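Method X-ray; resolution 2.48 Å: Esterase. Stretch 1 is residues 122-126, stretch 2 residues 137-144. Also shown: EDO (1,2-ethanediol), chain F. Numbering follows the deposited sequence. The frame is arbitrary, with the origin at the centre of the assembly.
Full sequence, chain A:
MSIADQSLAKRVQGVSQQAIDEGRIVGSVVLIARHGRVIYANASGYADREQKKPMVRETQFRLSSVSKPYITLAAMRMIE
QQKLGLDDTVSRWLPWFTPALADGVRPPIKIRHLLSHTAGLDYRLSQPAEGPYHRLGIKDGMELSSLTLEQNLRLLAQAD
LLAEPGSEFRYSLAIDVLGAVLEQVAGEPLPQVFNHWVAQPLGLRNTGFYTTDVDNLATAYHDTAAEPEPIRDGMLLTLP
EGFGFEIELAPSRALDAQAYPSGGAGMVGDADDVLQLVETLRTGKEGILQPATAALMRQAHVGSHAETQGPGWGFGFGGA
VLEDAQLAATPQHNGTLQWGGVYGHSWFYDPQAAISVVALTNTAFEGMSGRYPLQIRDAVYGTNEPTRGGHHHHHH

Stretch 1 (122-126) DYRLS
Stretch 2, residues 137-144: GIKDGMEL

What holds the two stretches together? The carboxylate of Asp140 does much of it, reaching the start of the 3-10 segment 124-126. Register is set by Arg124 and Asp140, whose CA atoms lie 6.3 Å apart. With phi/psi of -91/-7, Asp140 points its CA-to-CB bond toward stretch 1, and chi1 of -75° (m) with chi2 of -19° offers both oxygens to successive amides. Arg124 N donates to Asp140 OD1 at 2.9 Å with an angle of 152°; Leu125 N makes a weak hydrogen bond to Asp140 OD2 at 2.8 Å, bent to 126°. The segment has phi/psi of -61/-33, -73/-16 and -88/-4, and Ser126 N closes back on Tyr123 O at 3.0 Å.

How does Arg124 use its length? Its CA-to-CB bond points toward stretch 2, and chi1 of -172° and chi2 of -178° (both t) extend the chain until Arg124 CD lies 3.0 Å from Ile138 O. Then chi3 of 125°, between wells, and chi4 of -123° turn the guanidinium so that Arg124 NH1 meets Glu143 OE1 at 2.7 Å in a salt bridge, with the carboxylate oxygen near the guanidinium plane. Ethanediol O1 lies over one face of this group.

Why is Glu143 folded back? With chi1 of 70° (p), chi2 of -84° (m) and chi3 of -87°, its carboxylate curls over its own loop. Glu143 OE1 accepts from Asp140 N at 3.0 Å, nearly straight at 171°, while Glu143 OE2 accepts from Gly141 N at 2.9 Å and weakly from Met142 N at 3.1 Å. One side chain thus braces the turn and pairs with Arg124. Gly141, at phi/psi 105/-3, suits the turn because a CB there would jam against the preceding carbonyl oxygen.

What else fills out the contact? At phi/psi -122/142, the CA-to-CB bond of Tyr123 runs sideways to stretch 2, but chi1 of -105°, off the wells, and chi2 of -47° bring its ring closer; Tyr123 CD1 lies 3.3 Å from Asp140 OD1, which sits at the ring edge. A water accepts from Tyr123 OH at 2.6 Å and donates to Asp140 O at 2.7 Å. Leu125, with chi1 of 55° and chi2 of 67° (both p), brings Leu125 CD2 to 4.2 Å from Met142 CE, an apolar contact; Met142 is m, t, m. The CA-to-CB bond of Lys139 points away, yet the end of its m, m, t, t chain comes nearer, and Lys139 NZ donates to ethanediol O1 at 2.7 Å.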

# COMPACT_ATOMS: atom_id res chain seq x y z
N ASP A 122 -4.91 -13.11 -7.81
CA ASP A 122 -3.46 -13.31 -7.54
C ASP A 122 -2.70 -12.04 -7.96
O ASP A 122 -3.32 -11.02 -8.30
CB ASP A 122 -2.95 -14.57 -8.24
CG ASP A 122 -1.79 -15.27 -7.53
OD1 ASP A 122 -1.27 -14.71 -6.53
OD2 ASP A 122 -1.39 -16.37 -8.00
N TYR A 123 -1.38 -12.09 -7.84
CA TYR A 123 -0.44 -11.12 -8.41
C TYR A 123 0.50 -11.91 -9.32
O TYR A 123 0.82 -13.05 -8.94
CB TYR A 123 0.34 -10.41 -7.30
CG TYR A 123 -0.07 -9.00 -6.99
CD1 TYR A 123 -0.27 -8.06 -8.00
CD2 TYR A 123 -0.16 -8.57 -5.68
CE1 TYR A 123 -0.61 -6.75 -7.70
CE2 TYR A 123 -0.49 -7.26 -5.36
CZ TYR A 123 -0.72 -6.35 -6.38
OH TYR A 123 -1.06 -5.08 -6.06
N ARG A 124 0.89 -11.34 -10.46
CA ARG A 124 1.85 -11.95 -11.40
C ARG A 124 3.17 -12.14 -10.67
O ARG A 124 3.87 -13.15 -10.95
CB ARG A 124 2.00 -11.05 -12.63
CG ARG A 124 2.81 -11.63 -13.78
CD ARG A 124 2.89 -10.59 -14.89
NE ARG A 124 4.28 -10.36 -15.23
CZ ARG A 124 4.92 -9.19 -15.21
NH1 ARG A 124 4.31 -8.07 -14.87
NH2 ARG A 124 6.19 -9.15 -15.57
N LEU A 125 3.50 -11.23 -9.74
CA LEU A 125 4.77 -11.29 -8.97
C LEU A 125 4.73 -12.42 -7.94
O LEU A 125 5.83 -12.79 -7.46
CB LEU A 125 5.10 -9.93 -8.35
CG LEU A 125 4.04 -9.28 -7.46
CD1 LEU A 125 3.80 -10.07 -6.18
CD2 LEU A 125 4.44 -7.87 -7.10
N SER A 126 3.54 -12.97 -7.62
CA SER A 126 3.38 -14.17 -6.76
C SER A 126 3.45 -15.45 -7.59
O SER A 126 3.35 -16.52 -6.96
CB SER A 126 2.09 -14.18 -6.01
OG SER A 126 1.90 -12.96 -5.34
N GLY A 137 -0.25 -11.85 -20.02
CA GLY A 137 0.21 -10.46 -20.17
C GLY A 137 -0.47 -9.52 -19.19
O GLY A 137 -0.59 -8.31 -19.49
N ILE A 138 -0.92 -10.04 -18.06
CA ILE A 138 -1.50 -9.24 -16.97
C ILE A 138 -0.37 -8.41 -16.33
O ILE A 138 0.72 -8.94 -16.10
CB ILE A 138 -2.22 -10.18 -15.98
CG1 ILE A 138 -3.45 -10.79 -16.65
CG2 ILE A 138 -2.57 -9.48 -14.68
CD1 ILE A 138 -3.89 -12.07 -16.02
N LYS A 139 -0.65 -7.14 -16.05
CA LYS A 139 0.30 -6.20 -15.41
C LYS A 139 -0.07 -6.02 -13.94
O LYS A 139 -1.26 -6.02 -13.59
CB LYS A 139 0.29 -4.89 -16.21
CG LYS A 139 0.63 -5.06 -17.69
CD LYS A 139 2.02 -5.65 -17.94
CE LYS A 139 2.17 -6.33 -19.28
NZ LYS A 139 3.33 -7.25 -19.25
N ASP A 140 0.94 -5.87 -13.09
CA ASP A 140 0.74 -5.72 -11.62
C ASP A 140 0.62 -4.25 -11.24
O ASP A 140 0.34 -4.00 -10.06
CB ASP A 140 1.87 -6.41 -10.85
CG ASP A 140 1.80 -7.93 -10.83
OD1 ASP A 140 0.68 -8.49 -11.09
OD2 ASP A 140 2.86 -8.56 -10.50
N GLY A 141 0.83 -3.31 -12.17
CA GLY A 141 0.66 -1.86 -11.92
C GLY A 141 1.98 -1.08 -11.78
O GLY A 141 1.90 0.15 -11.65
N MET A 142 3.15 -1.72 -11.82
CA MET A 142 4.45 -1.02 -11.54
C MET A 142 5.41 -1.03 -12.74
O MET A 142 6.45 -0.34 -12.67
CB MET A 142 5.11 -1.65 -10.32
CG MET A 142 4.33 -1.32 -9.04
SD MET A 142 4.78 -2.37 -7.66
CE MET A 142 3.92 -3.87 -8.12
N GLU A 143 5.04 -1.72 -13.82
CA GLU A 143 5.88 -1.98 -15.02
C GLU A 143 5.36 -1.17 -16.21
O GLU A 143 4.24 -0.63 -16.12
CB GLU A 143 5.89 -3.48 -15.34
CG GLU A 143 4.56 -4.02 -15.86
CD GLU A 143 3.60 -4.37 -14.74
OE1 GLU A 143 3.69 -5.50 -14.25
OE2 GLU A 143 2.81 -3.48 -14.32
N LEU A 144 6.13 -1.10 -17.30
CA LEU A 144 5.69 -0.40 -18.53
C LEU A 144 4.68 -1.29 -19.27
O LEU A 144 4.81 -2.52 -19.23
CB LEU A 144 6.90 -0.06 -19.41
CG LEU A 144 7.92 0.91 -18.81
CD1 LEU A 144 9.03 1.19 -19.80
CD2 LEU A 144 7.27 2.21 -18.38
C1 EDO F . 3.44 -10.45 -18.83
O1 EDO F . 2.69 -9.53 -18.02
C2 EDO F . 4.51 -11.19 -18.12
O2 EDO F . 5.31 -12.02 -18.92
O HOH W 1 -1.33 -3.42 -8.00